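Local coordinates for reticulocyte binding protein (Streptococcus agalactiae COH1, PDB 3FAW) that probably hydrolyses the alpha-1,6-glucosidic links of pullulan and related branched alpha-glucans as a cell-wall-anchored pullulanase, at residues Lys500-Asp503 with Gln504-Lys508; Met433-Arg436 with Val437-Ser441. All coordinates share one frame; numbering follows the deposited sequence. Where two conformers were deposited one is given.

Interaction 1: residues Lys500-Asp503 with Gln504-Lys508; sequences KPAD and QDWMK. With CA (calcium ion), chain E.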
ATOM      1  N   LYS A 500      19.909   1.540  -4.665  1.00 15.71           N
ATOM      2  CA  LYS A 500      19.156   0.330  -5.002  1.00 15.87           C
ATOM      3  C   LYS A 500      17.721   0.449  -4.474  1.00 16.36           C
ATOM      4  O   LYS A 500      17.512   0.529  -3.255  1.00 14.55           O
ATOM      5  CB  LYS A 500      19.841  -0.898  -4.398  1.00 16.61           C
ATOM      6  CG  LYS A 500      19.211  -2.236  -4.751  1.00 17.26           C
ATOM      7  CD  LYS A 500      19.969  -3.352  -4.052  1.00 19.74           C
ATOM      8  CE  LYS A 500      19.372  -4.711  -4.326  1.00 21.76           C
ATOM      9  NZ  LYS A 500      19.904  -5.730  -3.370  1.00 20.92           N
ATOM     10  N   PRO A 501      16.729   0.475  -5.385  1.00 16.08           N
ATOM     11  CA  PRO A 501      15.342   0.610  -4.969  1.00 15.74           C
ATOM     12  C   PRO A 501      14.676  -0.709  -4.569  1.00 13.71           C
ATOM     13  O   PRO A 501      15.135  -1.787  -4.950  1.00 12.94           O
ATOM     14  CB  PRO A 501      14.669   1.207  -6.207  1.00 16.39           C
ATOM     15  CG  PRO A 501      15.478   0.702  -7.350  1.00 17.70           C
ATOM     16  CD  PRO A 501      16.854   0.409  -6.854  1.00 16.21           C
ATOM     17  N   ALA A 502      13.594  -0.591  -3.803  1.00 11.06           N
ATOM     18  CA  ALA A 502      12.810  -1.729  -3.328  1.00 11.53           C
ATOM     19  C   ALA A 502      11.678  -2.057  -4.313  1.00 11.88           C
ATOM     20  O   ALA A 502      10.492  -1.899  -4.006  1.00 11.37           O
ATOM     21  CB  ALA A 502      12.243  -1.418  -1.948  1.00 10.94           C
ATOM     22  N   ASP A 503      12.062  -2.517  -5.499  1.00 12.87           N
ATOM     23  CA  ASP A 503      11.113  -2.779  -6.580  1.00 11.68           C
ATOM     24  C   ASP A 503      11.232  -4.237  -7.042  1.00 12.22           C
ATOM     25  O   ASP A 503      11.772  -5.072  -6.317  1.00 13.40           O
ATOM     26  CB  ASP A 503      11.327  -1.762  -7.717  1.00 10.77           C
ATOM     27  CG  ASP A 503      12.685  -1.894  -8.397  1.00 12.20           C
ATOM     28  OD1 ASP A 503      13.346  -2.947  -8.267  1.00 10.26           O
ATOM     29  OD2 ASP A 503      13.085  -0.928  -9.082  1.00 11.02           O
ATOM     30  N   GLN A 504      10.727  -4.542  -8.234  1.00 13.10           N
ATOM     31  CA  GLN A 504      10.694  -5.923  -8.744  1.00 13.69           C
ATOM     32  C   GLN A 504      12.074  -6.533  -9.000  1.00 12.43           C
ATOM     33  O   GLN A 504      12.243  -7.749  -8.892  1.00 12.82           O
ATOM     34  CB  GLN A 504       9.839  -5.998 -10.021  1.00 14.54           C
ATOM     35  CG  GLN A 504       8.338  -6.104  -9.757  1.00 13.39           C
ATOM     36  CD  GLN A 504       7.502  -6.026 -11.026  1.00 15.66           C
ATOM     37  OE1 GLN A 504       7.947  -5.512 -12.054  1.00 17.15           O
ATOM     38  NE2 GLN A 504       6.276  -6.533 -10.954  1.00 21.20           N
ATOM     39  N   ASP A 505      13.055  -5.695  -9.330  1.00 13.25           N
ATOM     40  CA  ASP A 505      14.436  -6.160  -9.550  1.00 12.85           C
ATOM     41  C   ASP A 505      15.188  -6.469  -8.254  1.00 12.31           C
ATOM     42  O   ASP A 505      16.239  -7.102  -8.281  1.00 12.81           O
ATOM     43  CB  ASP A 505      15.211  -5.134 -10.375  1.00 13.20           C
ATOM     44  CG  ASP A 505      14.620  -4.941 -11.756  1.00 15.24           C
ATOM     45  OD1 ASP A 505      14.140  -5.940 -12.337  1.00 16.90           O
ATOM     46  OD2 ASP A 505      14.630  -3.799 -12.257  1.00 17.14           O
ATOM     47  N   TRP A 506      14.640  -6.018  -7.129  1.00 12.32           N
ATOM     48  CA  TRP A 506      15.154  -6.340  -5.793  1.00 12.37           C
ATOM     49  C   TRP A 506      14.882  -7.797  -5.395  1.00 11.24           C
ATOM     50  O   TRP A 506      15.558  -8.342  -4.520  1.00 10.69           O
ATOM     51  CB  TRP A 506      14.518  -5.381  -4.778  1.00 12.06           C
ATOM     52  CG  TRP A 506      14.895  -5.571  -3.340  1.00 13.73           C
ATOM     53  CD1 TRP A 506      16.120  -5.914  -2.837  1.00 15.68           C
ATOM     54  CD2 TRP A 506      14.042  -5.370  -2.209  1.00 16.60           C
ATOM     55  NE1 TRP A 506      16.069  -5.971  -1.465  1.00 14.45           N
ATOM     56  CE2 TRP A 506      14.806  -5.634  -1.055  1.00 16.12           C
ATOM     57  CE3 TRP A 506      12.697  -5.010  -2.061  1.00 15.75           C
ATOM     58  CZ2 TRP A 506      14.270  -5.548   0.230  1.00 16.67           C
ATOM     59  CZ3 TRP A 506      12.170  -4.921  -0.786  1.00 15.05           C
ATOM     60  CH2 TRP A 506      12.956  -5.190   0.342  1.00 13.33           C
ATOM     61  N   MET A 507      13.905  -8.428  -6.046  1.00 10.80           N
ATOM     62  CA  MET A 507      13.477  -9.780  -5.676  1.00 10.85           C
ATOM     63  C   MET A 507      14.570 -10.839  -5.857  1.00 11.97           C
ATOM     64  O   MET A 507      14.599 -11.817  -5.120  1.00  9.62           O
ATOM     65  CB  MET A 507      12.212 -10.185  -6.449  1.00 11.09           C
ATOM     66  CG  MET A 507      10.955  -9.375  -6.109  1.00 11.92           C
ATOM     67  SD  MET A 507      10.463  -9.395  -4.367  1.00 10.94           S
ATOM     68  CE  MET A 507      11.403  -7.986  -3.775  1.00 11.00           C
ATOM     69  N   LYS A 508      15.482 -10.636  -6.809  1.00 13.19           N
ATOM     70  CA  LYS A 508      16.597 -11.572  -7.010  1.00 14.14           C
ATOM     71  C   LYS A 508      17.702 -11.499  -5.941  1.00 14.39           C
ATOM     72  O   LYS A 508      18.591 -12.351  -5.943  1.00 14.33           O
ATOM     73  CB  LYS A 508      17.223 -11.386  -8.400  1.00 14.69           C
ATOM     74  CG  LYS A 508      18.048 -10.117  -8.566  1.00 14.25           C
ATOM     75  CD  LYS A 508      18.487  -9.926 -10.009  1.00 16.34           C
ATOM     76  CE  LYS A 508      19.212  -8.598 -10.199  1.00 20.42           C
ATOM     77  NZ  LYS A 508      20.424  -8.477  -9.336  1.00 25.75           N
TER
HETATM   78 CA    CA E   4      14.138 -13.580  -3.858  1.00 14.31          CA
HETATM   79  O   HOH W   1      14.680  -1.369 -11.161  1.00 13.41           O
HETATM   80  O   HOH W   2      16.501 -13.623  -3.402  1.00 17.07           O
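Asp505 OD2 is gripped twice: a water that also reaches Asp503 OD2 donates to it over 2.7 Å, and the guanidinium NE of Arg489 forms a salt bridge with it. Because the water gives one proton to each carboxylate, it bridges two like charges, whose nearest oxygens, Asp503 OD1 and Asp505 OD2, are 4.3 Å apart. Arg489 probably offsets part of that repulsion. Asp503 meanwhile turns its other oxygen back on the chain: with CG lodged between the backbone N and the carbonyl carbon (chi1 65°), OD1 takes the backbone N-H of Asp505 at 3.0 Å, met from above the carboxylate plane. One residue further on, Trp506 N donates to Asp503 O at 3.1 Å and closes the four-residue turn Asp503-Trp506. Side chain and main chain of one aspartate thus start the turn together.

The indole of Trp506 turns back toward the preceding residues. Ala502 CB rests 3.6 Å from Trp506 CE3, at the six-membered ring, while the extended Lys500 chain crosses the side chain at about a right angle and sets its CE 3.8 Å from Trp506 CD1. Ala464, Ile467 and Glu468 of helix 464-477 also touch this tryptophan. Past it, Met507 O binds a calcium ion at 2.2 Å; a water, Thr510 O and carboxylate oxygens of Asp511, Asp561 and Asp565 are further ligands. This is an Asx turn over a type I beta turn, leading into a calcium site in the loop between two strands of the TIM barrel.

Interaction 2: residues Met433-Arg436 with Val437-Ser441; sequences MSRR and VLVDS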
ATOM      1  N   MET A 433      16.469  10.393   9.847  1.00 11.98           N
ATOM      2  CA  MET A 433      15.257  10.652  10.627  0.50 12.55           C
ATOM      3  C   MET A 433      13.991  10.376   9.808  1.00 12.39           C
ATOM      4  O   MET A 433      12.932  10.102  10.372  1.00 14.36           O
ATOM      5  CB  MET A 433      15.254  12.078  11.178  0.50 12.70           C
ATOM      6  CG  MET A 433      16.483  12.443  12.008  0.50 13.19           C
ATOM      7  SD  MET A 433      16.809  11.342  13.401  0.50 15.36           S
ATOM      8  CE  MET A 433      17.895  10.133  12.652  0.50 17.22           C
ATOM      9  N   SER A 434      14.107  10.437   8.482  1.00 13.17           N
ATOM     10  CA  SER A 434      13.026  10.021   7.584  1.00 12.35           C
ATOM     11  C   SER A 434      12.898   8.496   7.590  1.00 13.36           C
ATOM     12  O   SER A 434      11.791   7.955   7.580  1.00 11.05           O
ATOM     13  CB  SER A 434      13.285  10.503   6.158  1.00 13.27           C
ATOM     14  OG  SER A 434      13.281  11.919   6.083  1.00 11.05           O
ATOM     15  N   ARG A 435      14.038   7.805   7.591  1.00 14.11           N
ATOM     16  CA  ARG A 435      14.048   6.354   7.756  1.00 15.03           C
ATOM     17  C   ARG A 435      13.458   5.955   9.112  1.00 14.85           C
ATOM     18  O   ARG A 435      12.710   4.985   9.197  1.00 15.48           O
ATOM     19  CB  ARG A 435      15.462   5.791   7.604  1.00 15.05           C
ATOM     20  CG  ARG A 435      15.511   4.268   7.600  1.00 14.02           C
ATOM     21  CD  ARG A 435      16.909   3.766   7.295  1.00 18.28           C
ATOM     22  NE  ARG A 435      17.265   3.943   5.889  1.00 18.36           N
ATOM     23  CZ  ARG A 435      18.438   3.597   5.363  1.00 20.81           C
ATOM     24  NH1 ARG A 435      19.390   3.055   6.116  1.00 18.27           N
ATOM     25  NH2 ARG A 435      18.661   3.798   4.071  1.00 19.97           N
ATOM     26  N   ARG A 436      13.783   6.710  10.161  1.00 16.04           N
ATOM     27  CA  ARG A 436      13.194   6.478  11.488  1.00 15.15           C
ATOM     28  C   ARG A 436      11.666   6.545  11.483  1.00 15.63           C
ATOM     29  O   ARG A 436      11.003   5.706  12.102  1.00 15.07           O
ATOM     30  CB  ARG A 436      13.733   7.477  12.519  1.00 15.37           C
ATOM     31  CG  ARG A 436      15.042   7.064  13.180  1.00 12.59           C
ATOM     32  CD  ARG A 436      15.223   7.769  14.518  1.00 13.43           C
ATOM     33  NE  ARG A 436      14.212   7.350  15.492  1.00 12.44           N
ATOM     34  CZ  ARG A 436      14.048   7.888  16.700  1.00 10.90           C
ATOM     35  NH1 ARG A 436      14.825   8.879  17.115  1.00 10.54           N
ATOM     36  NH2 ARG A 436      13.102   7.421  17.505  1.00 10.46           N
ATOM     37  N   VAL A 437      11.108   7.534  10.785  1.00 14.34           N
ATOM     38  CA  VAL A 437       9.654   7.692  10.705  1.00 14.09           C
ATOM     39  C   VAL A 437       8.985   6.431  10.149  1.00 13.43           C
ATOM     40  O   VAL A 437       7.999   5.949  10.704  1.00 11.40           O
ATOM     41  CB  VAL A 437       9.253   8.905   9.831  1.00 14.81           C
ATOM     42  CG1 VAL A 437       7.755   8.878   9.535  1.00 11.21           C
ATOM     43  CG2 VAL A 437       9.653  10.211  10.508  1.00 11.41           C
ATOM     44  N   LEU A 438       9.537   5.905   9.058  1.00 13.20           N
ATOM     45  CA  LEU A 438       9.032   4.681   8.434  1.00 13.84           C
ATOM     46  C   LEU A 438       9.182   3.474   9.361  1.00 13.73           C
ATOM     47  O   LEU A 438       8.208   2.772   9.641  1.00 13.70           O
ATOM     48  CB  LEU A 438       9.760   4.423   7.106  1.00 14.35           C
ATOM     49  CG  LEU A 438       9.323   3.216   6.265  1.00 12.40           C
ATOM     50  CD1 LEU A 438       9.671   3.425   4.792  1.00 13.07           C
ATOM     51  CD2 LEU A 438       9.946   1.912   6.775  1.00 12.97           C
ATOM     52  N   VAL A 439      10.403   3.251   9.838  1.00 13.64           N
ATOM     53  CA  VAL A 439      10.726   2.083  10.664  1.00 14.55           C
ATOM     54  C   VAL A 439      10.055   2.131  12.046  1.00 14.39           C
ATOM     55  O   VAL A 439       9.530   1.116  12.513  1.00 14.56           O
ATOM     56  CB  VAL A 439      12.262   1.898  10.798  1.00 13.75           C
ATOM     57  CG1 VAL A 439      12.602   0.756  11.742  1.00 15.56           C
ATOM     58  CG2 VAL A 439      12.884   1.650   9.431  1.00 12.98           C
ATOM     59  N   ASP A 440      10.062   3.297  12.691  1.00 14.98           N
ATOM     60  CA  ASP A 440       9.417   3.447  14.003  1.00 15.70           C
ATOM     61  C   ASP A 440       7.903   3.246  13.937  1.00 15.10           C
ATOM     62  O   ASP A 440       7.321   2.671  14.855  1.00 15.89           O
ATOM     63  CB  ASP A 440       9.702   4.819  14.629  1.00 15.73           C
ATOM     64  CG  ASP A 440      11.173   5.041  14.941  1.00 17.00           C
ATOM     65  OD1 ASP A 440      11.931   4.061  15.127  1.00 15.85           O
ATOM     66  OD2 ASP A 440      11.567   6.222  14.996  1.00 19.93           O
ATOM     67  N   SER A 441       7.266   3.730  12.870  1.00 13.57           N
ATOM     68  CA  SER A 441       5.823   3.534  12.692  1.00 14.29           C
ATOM     69  C   SER A 441       5.487   2.064  12.429  1.00 13.30           C
ATOM     70  O   SER A 441       4.506   1.546  12.960  1.00 13.34           O
ATOM     71  CB  SER A 441       5.266   4.428  11.578  1.00 14.11           C
ATOM     72  OG  SER A 441       6.098   4.416  10.435  1.00 16.43           O
TER
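Arg436 and Asp440, one helical turn apart, are joined by a salt bridge in which NE donates to OD2 at 2.9 Å. The carboxylate oxygen offers its syn lone pair, while the guanidinium and carboxylate planes stand 77° apart, so this is not a flat, two-oxygen pairing. Arg436 NH2 adds a weak bond to Asp440 OD2 at 3.2 Å, and the hydroxyl of Tyr220 is a further partner of that atom. On the arginine, the bend at chi3 (66°) brings the guanidinium forward, toward the C-terminal side, to Asp440, and Arg436 NH1 is taken up by the carbonyls of Tyr131 and Gly133. Asp440 OD2 also lies 3.0 Å from Arg436 O; both are acceptors, and the arginine charge probably eases their closeness.

The main chain is satisfied in the regular i to i+4 manner. Arg436 O receives Asp440 N at 2.7 Å, Arg435 O receives Val439 N, and Met433 O receives Val437 N; the bond from Leu438 N to Ser434 O is weak. Ser441 N continues the series to Val437 O, while Met433 N bonds to the Tyr408 hydroxyl. Arg435 lies alongside Val439, CG against CG2, then sends its own guanidinium elsewhere: NE to Thr429 O, NH2 into a salt bridge with Asp463. Ser434 OG is engaged with Tyr409 O. The Arg436–Asp440 pair is a classic i, i+4 salt bridge on a helix of the TIM barrel, with Asp440 OD2 also bonded to the Tyr220 hydroxyl, near the end of the carbohydrate-binding module 48 region.

How the interactions relate
Both interactions belong to the TIM-barrel domain, with centres about 20 Å apart and nearest atoms about 8 Å apart, so they do not touch. Interaction 2 comes first along the chain, on helix 432-449, which links barrel strands 385-390 and 453-456. Strand 453-456, helix 464-477 and strand 482-485 follow before the loop of interaction 1, which leads to strand 513-516. Helix 464-477 is the common neighbour: Arg435, Leu438 and Val439 pack on it from one contact, Ala502 and Trp506 from the other. Interaction 2 also ties its barrel helix, through Tyr220, to what is probably the carbohydrate-binding module 48 side of the chain, whereas interaction 1 shapes a calcium-binding loop.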